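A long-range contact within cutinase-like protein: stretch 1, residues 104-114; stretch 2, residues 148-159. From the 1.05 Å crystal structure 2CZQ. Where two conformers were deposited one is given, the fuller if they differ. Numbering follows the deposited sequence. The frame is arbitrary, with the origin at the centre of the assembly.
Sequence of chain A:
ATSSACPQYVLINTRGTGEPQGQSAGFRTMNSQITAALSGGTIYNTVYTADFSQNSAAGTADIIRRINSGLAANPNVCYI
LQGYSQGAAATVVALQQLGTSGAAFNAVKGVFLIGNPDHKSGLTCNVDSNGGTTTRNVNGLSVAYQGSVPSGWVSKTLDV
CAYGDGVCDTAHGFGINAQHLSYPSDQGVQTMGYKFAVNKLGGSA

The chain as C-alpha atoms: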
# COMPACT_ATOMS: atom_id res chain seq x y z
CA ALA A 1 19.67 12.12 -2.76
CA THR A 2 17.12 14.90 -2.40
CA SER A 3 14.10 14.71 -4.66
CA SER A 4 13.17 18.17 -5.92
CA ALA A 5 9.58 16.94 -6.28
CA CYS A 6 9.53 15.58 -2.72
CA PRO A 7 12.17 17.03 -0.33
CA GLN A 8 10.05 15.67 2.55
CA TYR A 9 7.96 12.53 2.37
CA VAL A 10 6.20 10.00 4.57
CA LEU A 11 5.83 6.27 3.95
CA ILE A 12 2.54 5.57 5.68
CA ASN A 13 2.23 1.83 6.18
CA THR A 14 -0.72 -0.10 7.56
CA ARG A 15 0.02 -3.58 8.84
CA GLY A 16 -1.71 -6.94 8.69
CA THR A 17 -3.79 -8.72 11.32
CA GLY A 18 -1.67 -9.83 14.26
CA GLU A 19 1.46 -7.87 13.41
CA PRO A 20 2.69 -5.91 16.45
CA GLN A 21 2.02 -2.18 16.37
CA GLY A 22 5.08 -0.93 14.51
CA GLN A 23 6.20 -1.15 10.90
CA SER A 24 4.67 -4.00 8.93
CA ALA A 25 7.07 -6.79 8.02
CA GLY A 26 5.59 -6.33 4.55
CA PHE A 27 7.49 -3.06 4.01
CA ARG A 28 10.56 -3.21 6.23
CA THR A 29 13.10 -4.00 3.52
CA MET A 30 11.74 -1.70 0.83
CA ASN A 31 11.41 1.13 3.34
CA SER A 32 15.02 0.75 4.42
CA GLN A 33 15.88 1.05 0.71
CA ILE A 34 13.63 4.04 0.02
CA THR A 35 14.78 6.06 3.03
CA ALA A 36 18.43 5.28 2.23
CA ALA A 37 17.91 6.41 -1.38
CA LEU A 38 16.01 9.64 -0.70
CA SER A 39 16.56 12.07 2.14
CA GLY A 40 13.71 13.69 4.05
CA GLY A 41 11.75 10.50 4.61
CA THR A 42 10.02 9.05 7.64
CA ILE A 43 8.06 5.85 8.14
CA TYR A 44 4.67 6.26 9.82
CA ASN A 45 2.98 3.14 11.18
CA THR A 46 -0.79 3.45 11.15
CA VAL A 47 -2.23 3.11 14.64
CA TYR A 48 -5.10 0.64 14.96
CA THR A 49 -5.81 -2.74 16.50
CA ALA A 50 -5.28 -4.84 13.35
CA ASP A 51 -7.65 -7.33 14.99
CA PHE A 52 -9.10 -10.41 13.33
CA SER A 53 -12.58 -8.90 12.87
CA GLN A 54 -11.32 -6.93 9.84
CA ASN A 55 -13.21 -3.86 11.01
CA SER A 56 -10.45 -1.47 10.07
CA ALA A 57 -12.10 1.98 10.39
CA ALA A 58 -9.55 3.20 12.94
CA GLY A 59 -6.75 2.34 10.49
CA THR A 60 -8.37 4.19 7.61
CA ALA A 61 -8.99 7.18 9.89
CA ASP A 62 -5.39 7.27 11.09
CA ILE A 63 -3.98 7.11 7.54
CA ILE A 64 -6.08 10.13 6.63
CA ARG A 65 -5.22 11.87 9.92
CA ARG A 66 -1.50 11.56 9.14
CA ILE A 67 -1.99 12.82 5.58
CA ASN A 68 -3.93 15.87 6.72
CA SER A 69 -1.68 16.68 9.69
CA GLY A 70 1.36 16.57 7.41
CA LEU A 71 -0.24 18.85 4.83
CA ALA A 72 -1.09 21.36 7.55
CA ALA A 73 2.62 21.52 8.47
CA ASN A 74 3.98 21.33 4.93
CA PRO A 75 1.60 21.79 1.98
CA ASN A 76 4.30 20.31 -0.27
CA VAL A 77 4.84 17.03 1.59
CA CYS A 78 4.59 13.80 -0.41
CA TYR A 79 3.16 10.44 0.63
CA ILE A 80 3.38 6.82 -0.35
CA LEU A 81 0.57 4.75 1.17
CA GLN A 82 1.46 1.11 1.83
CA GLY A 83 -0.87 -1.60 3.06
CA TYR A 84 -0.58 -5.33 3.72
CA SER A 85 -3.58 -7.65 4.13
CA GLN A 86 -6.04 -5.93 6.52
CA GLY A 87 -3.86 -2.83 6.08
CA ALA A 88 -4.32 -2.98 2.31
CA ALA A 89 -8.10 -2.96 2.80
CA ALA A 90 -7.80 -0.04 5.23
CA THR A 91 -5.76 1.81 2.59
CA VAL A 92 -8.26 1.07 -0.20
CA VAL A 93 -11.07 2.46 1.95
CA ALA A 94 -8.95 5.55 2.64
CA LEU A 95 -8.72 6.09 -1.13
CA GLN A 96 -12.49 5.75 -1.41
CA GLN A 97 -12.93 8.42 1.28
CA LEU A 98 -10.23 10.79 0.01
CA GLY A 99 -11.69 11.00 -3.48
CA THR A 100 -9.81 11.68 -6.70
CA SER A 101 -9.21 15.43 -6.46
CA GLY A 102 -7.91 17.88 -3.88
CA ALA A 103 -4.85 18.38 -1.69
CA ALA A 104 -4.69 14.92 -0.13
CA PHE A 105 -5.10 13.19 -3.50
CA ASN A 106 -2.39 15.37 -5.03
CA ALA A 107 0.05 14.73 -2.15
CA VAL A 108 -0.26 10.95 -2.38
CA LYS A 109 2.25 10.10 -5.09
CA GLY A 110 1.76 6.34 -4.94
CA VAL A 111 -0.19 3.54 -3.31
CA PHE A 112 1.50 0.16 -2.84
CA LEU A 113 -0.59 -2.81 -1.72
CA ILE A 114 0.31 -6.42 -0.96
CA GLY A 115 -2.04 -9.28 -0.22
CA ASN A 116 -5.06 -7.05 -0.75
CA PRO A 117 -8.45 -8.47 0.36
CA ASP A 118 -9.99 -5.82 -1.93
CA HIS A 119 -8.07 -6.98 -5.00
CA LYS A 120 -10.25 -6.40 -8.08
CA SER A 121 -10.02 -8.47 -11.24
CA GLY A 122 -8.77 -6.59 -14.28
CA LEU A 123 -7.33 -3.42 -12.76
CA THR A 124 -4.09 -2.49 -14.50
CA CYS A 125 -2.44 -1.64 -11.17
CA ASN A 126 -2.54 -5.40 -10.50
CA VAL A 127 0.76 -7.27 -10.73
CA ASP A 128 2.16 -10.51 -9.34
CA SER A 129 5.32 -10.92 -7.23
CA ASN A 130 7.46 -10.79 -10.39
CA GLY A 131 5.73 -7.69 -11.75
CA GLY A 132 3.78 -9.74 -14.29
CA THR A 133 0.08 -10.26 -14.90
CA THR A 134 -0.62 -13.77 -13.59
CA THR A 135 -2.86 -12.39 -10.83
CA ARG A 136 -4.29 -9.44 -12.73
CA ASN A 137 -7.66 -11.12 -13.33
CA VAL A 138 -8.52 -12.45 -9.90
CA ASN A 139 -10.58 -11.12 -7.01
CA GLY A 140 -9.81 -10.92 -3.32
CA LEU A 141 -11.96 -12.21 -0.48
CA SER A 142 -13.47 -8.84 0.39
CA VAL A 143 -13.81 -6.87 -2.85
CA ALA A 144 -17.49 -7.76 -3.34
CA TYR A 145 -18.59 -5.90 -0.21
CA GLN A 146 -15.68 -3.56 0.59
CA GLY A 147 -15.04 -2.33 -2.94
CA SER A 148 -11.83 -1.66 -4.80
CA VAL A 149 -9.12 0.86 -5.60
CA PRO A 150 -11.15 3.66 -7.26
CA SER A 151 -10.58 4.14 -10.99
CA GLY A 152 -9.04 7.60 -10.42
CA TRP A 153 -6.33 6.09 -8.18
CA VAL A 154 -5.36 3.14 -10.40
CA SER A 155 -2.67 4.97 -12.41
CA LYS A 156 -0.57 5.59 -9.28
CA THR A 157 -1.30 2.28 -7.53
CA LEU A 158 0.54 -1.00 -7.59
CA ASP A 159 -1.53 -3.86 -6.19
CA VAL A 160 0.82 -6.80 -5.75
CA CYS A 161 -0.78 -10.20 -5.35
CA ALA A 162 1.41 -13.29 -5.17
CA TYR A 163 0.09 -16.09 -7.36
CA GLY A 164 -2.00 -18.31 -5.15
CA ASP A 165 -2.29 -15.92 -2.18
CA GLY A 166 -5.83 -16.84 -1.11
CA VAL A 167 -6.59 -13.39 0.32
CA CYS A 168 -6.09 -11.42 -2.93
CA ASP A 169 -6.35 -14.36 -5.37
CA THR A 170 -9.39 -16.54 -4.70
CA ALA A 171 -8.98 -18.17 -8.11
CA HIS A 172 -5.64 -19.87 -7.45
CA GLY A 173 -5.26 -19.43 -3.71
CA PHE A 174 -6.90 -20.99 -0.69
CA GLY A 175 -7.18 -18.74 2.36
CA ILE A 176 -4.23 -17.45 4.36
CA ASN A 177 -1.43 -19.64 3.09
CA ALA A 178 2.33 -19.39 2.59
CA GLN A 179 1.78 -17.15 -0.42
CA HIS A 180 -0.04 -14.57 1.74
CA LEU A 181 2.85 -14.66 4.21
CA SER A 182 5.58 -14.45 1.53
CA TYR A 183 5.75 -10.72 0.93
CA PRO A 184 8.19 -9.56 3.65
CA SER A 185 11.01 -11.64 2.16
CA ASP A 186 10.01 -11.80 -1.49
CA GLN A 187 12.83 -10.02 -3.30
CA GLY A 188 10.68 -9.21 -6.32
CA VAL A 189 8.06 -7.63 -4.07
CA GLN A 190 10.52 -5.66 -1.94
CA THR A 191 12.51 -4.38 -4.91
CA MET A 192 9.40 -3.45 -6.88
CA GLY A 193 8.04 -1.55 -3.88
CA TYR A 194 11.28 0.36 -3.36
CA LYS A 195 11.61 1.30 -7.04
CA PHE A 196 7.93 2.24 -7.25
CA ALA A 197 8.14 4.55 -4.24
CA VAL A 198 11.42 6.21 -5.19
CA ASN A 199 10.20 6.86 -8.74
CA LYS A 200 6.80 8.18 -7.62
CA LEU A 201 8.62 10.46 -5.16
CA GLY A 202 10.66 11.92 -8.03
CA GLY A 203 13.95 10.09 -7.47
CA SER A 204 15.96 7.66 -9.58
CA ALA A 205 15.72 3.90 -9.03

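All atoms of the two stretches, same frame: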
# COMPACT_ATOMS: atom_id res chain seq x y z
N ALA A 104 -5.13 16.23 -0.59
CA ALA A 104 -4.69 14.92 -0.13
C ALA A 104 -4.39 14.02 -1.32
O ALA A 104 -3.33 13.40 -1.39
CB ALA A 104 -5.72 14.29 0.79
N PHE A 105 -5.32 13.96 -2.28
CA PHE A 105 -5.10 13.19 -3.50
C PHE A 105 -3.79 13.59 -4.17
O PHE A 105 -2.99 12.73 -4.54
CB PHE A 105 -6.26 13.37 -4.47
CG PHE A 105 -6.06 12.66 -5.78
CD1 PHE A 105 -6.34 11.31 -5.89
CD2 PHE A 105 -5.57 13.34 -6.89
CE1 PHE A 105 -6.15 10.63 -7.09
CE2 PHE A 105 -5.38 12.67 -8.10
CZ PHE A 105 -5.67 11.31 -8.19
N ASN A 106 -3.58 14.89 -4.34
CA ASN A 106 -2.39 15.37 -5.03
C ASN A 106 -1.09 15.01 -4.30
O ASN A 106 -0.08 14.74 -4.94
CB ASN A 106 -2.46 16.89 -5.22
CG ASN A 106 -3.51 17.30 -6.25
OD1 ASN A 106 -3.95 16.51 -7.08
ND2 ASN A 106 -3.92 18.56 -6.19
N ALA A 107 -1.14 15.00 -2.97
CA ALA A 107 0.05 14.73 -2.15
C ALA A 107 0.44 13.26 -2.13
O ALA A 107 1.61 12.93 -1.90
CB ALA A 107 -0.17 15.24 -0.73
N VAL A 108 -0.54 12.38 -2.34
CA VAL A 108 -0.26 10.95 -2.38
C VAL A 108 0.28 10.60 -3.76
O VAL A 108 -0.46 10.56 -4.75
CB VAL A 108 -1.49 10.09 -2.02
CG1 VAL A 108 -1.14 8.62 -2.11
CG2 VAL A 108 -1.99 10.43 -0.62
N LYS A 109 1.59 10.36 -3.82
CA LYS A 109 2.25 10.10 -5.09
C LYS A 109 2.13 8.65 -5.54
O LYS A 109 2.27 8.37 -6.73
CB LYS A 109 3.72 10.52 -5.05
CG LYS A 109 3.95 11.97 -4.63
CD LYS A 109 3.17 12.99 -5.48
CE LYS A 109 3.36 14.40 -4.93
NZ LYS A 109 2.48 15.41 -5.58
N GLY A 110 1.89 7.74 -4.60
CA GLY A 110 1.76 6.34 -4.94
C GLY A 110 1.09 5.57 -3.84
O GLY A 110 1.16 5.95 -2.67
N VAL A 111 0.45 4.47 -4.23
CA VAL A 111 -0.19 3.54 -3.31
C VAL A 111 0.36 2.15 -3.65
O VAL A 111 0.32 1.74 -4.82
CB VAL A 111 -1.72 3.56 -3.47
CG1 VAL A 111 -2.37 2.55 -2.53
CG2 VAL A 111 -2.27 4.95 -3.21
N PHE A 112 0.88 1.46 -2.65
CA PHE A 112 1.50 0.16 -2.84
C PHE A 112 0.85 -0.83 -1.90
O PHE A 112 0.93 -0.69 -0.68
CB PHE A 112 3.00 0.26 -2.58
CG PHE A 112 3.73 -1.03 -2.81
CD1 PHE A 112 4.16 -1.40 -4.08
CD2 PHE A 112 3.98 -1.89 -1.74
CE1 PHE A 112 4.81 -2.60 -4.28
CE2 PHE A 112 4.64 -3.09 -1.94
CZ PHE A 112 5.06 -3.45 -3.21
N LEU A 113 0.19 -1.83 -2.48
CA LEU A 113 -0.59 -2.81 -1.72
C LEU A 113 -0.04 -4.20 -1.93
O LEU A 113 0.39 -4.54 -3.04
CB LEU A 113 -2.05 -2.78 -2.16
CG LEU A 113 -2.73 -1.41 -2.19
CD1 LEU A 113 -4.10 -1.49 -2.83
CD2 LEU A 113 -2.84 -0.81 -0.79
N ILE A 114 -0.04 -5.00 -0.87
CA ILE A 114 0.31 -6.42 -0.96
C ILE A 114 -0.73 -7.25 -0.24
O ILE A 114 -1.22 -6.88 0.83
CB ILE A 114 1.73 -6.71 -0.39
CG1 ILE A 114 1.99 -5.93 0.91
CG2 ILE A 114 2.79 -6.42 -1.43
CD1 ILE A 114 3.20 -6.40 1.68
N SER A 148 -13.13 -1.55 -4.16
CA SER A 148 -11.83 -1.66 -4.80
C SER A 148 -11.10 -0.33 -4.82
O SER A 148 -11.64 0.71 -4.42
CB SER A 148 -12.04 -2.14 -6.24
OG SER A 148 -12.86 -1.23 -6.95
N VAL A 149 -9.85 -0.36 -5.28
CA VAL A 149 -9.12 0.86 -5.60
C VAL A 149 -9.97 1.64 -6.61
O VAL A 149 -10.31 1.10 -7.66
CB VAL A 149 -7.75 0.52 -6.24
CG1 VAL A 149 -7.05 1.77 -6.74
CG2 VAL A 149 -6.86 -0.23 -5.25
N PRO A 150 -10.35 2.88 -6.30
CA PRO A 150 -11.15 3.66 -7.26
C PRO A 150 -10.41 3.90 -8.57
O PRO A 150 -9.19 4.02 -8.59
CB PRO A 150 -11.41 4.98 -6.53
CG PRO A 150 -11.21 4.65 -5.09
CD PRO A 150 -10.10 3.63 -5.05
N SER A 151 -11.17 3.97 -9.66
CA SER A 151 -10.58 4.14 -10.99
C SER A 151 -9.58 5.30 -11.06
O SER A 151 -8.54 5.18 -11.70
CB SER A 151 -11.67 4.28 -12.06
OG SER A 151 -12.44 5.45 -11.86
N GLY A 152 -9.89 6.41 -10.39
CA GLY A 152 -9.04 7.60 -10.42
C GLY A 152 -7.73 7.48 -9.66
O GLY A 152 -6.89 8.38 -9.74
N TRP A 153 -7.56 6.38 -8.92
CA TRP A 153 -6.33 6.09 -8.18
C TRP A 153 -5.46 5.04 -8.87
O TRP A 153 -4.28 4.88 -8.53
CB TRP A 153 -6.67 5.57 -6.79
CG TRP A 153 -7.08 6.63 -5.81
CD1 TRP A 153 -8.34 7.07 -5.55
CD2 TRP A 153 -6.21 7.35 -4.94
NE1 TRP A 153 -8.31 8.04 -4.57
CE2 TRP A 153 -7.01 8.23 -4.18
CE3 TRP A 153 -4.83 7.36 -4.73
CZ2 TRP A 153 -6.48 9.09 -3.22
CZ3 TRP A 153 -4.30 8.21 -3.78
CH2 TRP A 153 -5.12 9.07 -3.04
N VAL A 154 -6.03 4.30 -9.82
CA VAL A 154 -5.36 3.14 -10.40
C VAL A 154 -4.00 3.47 -11.01
O VAL A 154 -3.05 2.71 -10.85
CB VAL A 154 -6.29 2.41 -11.40
CG1 VAL A 154 -5.53 1.36 -12.19
CG2 VAL A 154 -7.46 1.77 -10.67
N SER A 155 -3.90 4.61 -11.69
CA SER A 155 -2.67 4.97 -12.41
C SER A 155 -1.46 5.21 -11.50
O SER A 155 -0.33 5.18 -11.98
CB SER A 155 -2.90 6.17 -13.32
OG SER A 155 -3.05 7.35 -12.56
N LYS A 156 -1.69 5.43 -10.21
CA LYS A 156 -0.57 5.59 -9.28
C LYS A 156 -0.61 4.54 -8.16
O LYS A 156 -0.04 4.75 -7.09
CB LYS A 156 -0.48 7.02 -8.74
CG LYS A 156 -1.67 7.48 -7.95
CD LYS A 156 -1.52 8.94 -7.58
CE LYS A 156 -2.79 9.48 -6.94
NZ LYS A 156 -2.63 10.89 -6.48
N THR A 157 -1.25 3.41 -8.44
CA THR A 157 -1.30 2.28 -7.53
C THR A 157 -0.57 1.09 -8.13
O THR A 157 -0.58 0.88 -9.35
CB THR A 157 -2.78 1.92 -7.25
OG1 THR A 157 -3.43 3.02 -6.60
CG2 THR A 157 -2.91 0.76 -6.26
N LEU A 158 0.05 0.31 -7.26
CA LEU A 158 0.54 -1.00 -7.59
C LEU A 158 -0.06 -1.95 -6.57
O LEU A 158 0.19 -1.79 -5.37
CB LEU A 158 2.06 -1.05 -7.50
CG LEU A 158 2.90 -0.95 -8.78
CD1 LEU A 158 4.35 -1.24 -8.43
CD2 LEU A 158 2.42 -1.88 -9.89
N ASP A 159 -0.88 -2.88 -7.04
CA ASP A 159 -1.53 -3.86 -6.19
C ASP A 159 -0.90 -5.23 -6.48
O ASP A 159 -1.19 -5.87 -7.49
CB ASP A 159 -3.04 -3.87 -6.41
CG ASP A 159 -3.78 -4.66 -5.36
OD1 ASP A 159 -3.11 -5.28 -4.49
OD2 ASP A 159 -5.04 -4.71 -5.34

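The contact is a parallel pairing of two β-strands, extended at its N-terminal end by a lysine and a tryptophan that pack against the end of a helix. Strand 108-114 runs beside strand 157-159, with V111, F112 and L113 opposite T157, L158 and D159. Three backbone hydrogen bonds hold the register. V111 N donates to K156 O (2.9 Å), L158 N to V111 O (2.8 Å), and L113 N to L158 O (2.9 Å). L158 thus bonds to the neighbouring strand through both its N and its O.

K156 anchors the N-terminal end. Its extended side chain carries NZ to the junction of helix and strand, where K156 NZ donates to F105 O (2.7 Å) in the helix and to V108 O (2.8 Å) at the start of the strand. The same NZ lies 3.5 Å from the centroid of the F105 ring, almost on the ring normal, a cation-pi contact.

F105 also turns its edge to the face of W153, with F105 CD1 3.5 Å from W153 CZ2 and the planes at 76°. V108 CG1 meets the edge of the indole at W153 CZ3 (3.6 Å). T157 OG1 donates to W153 O (2.8 Å), tying the loop to the strand.

V111, L113, T157 and D159 share one sheet face. There L113 CD1 packs on V149 CG2 (3.9 Å). On the other face F112 CD1 approaches L158 CB (4.0 Å).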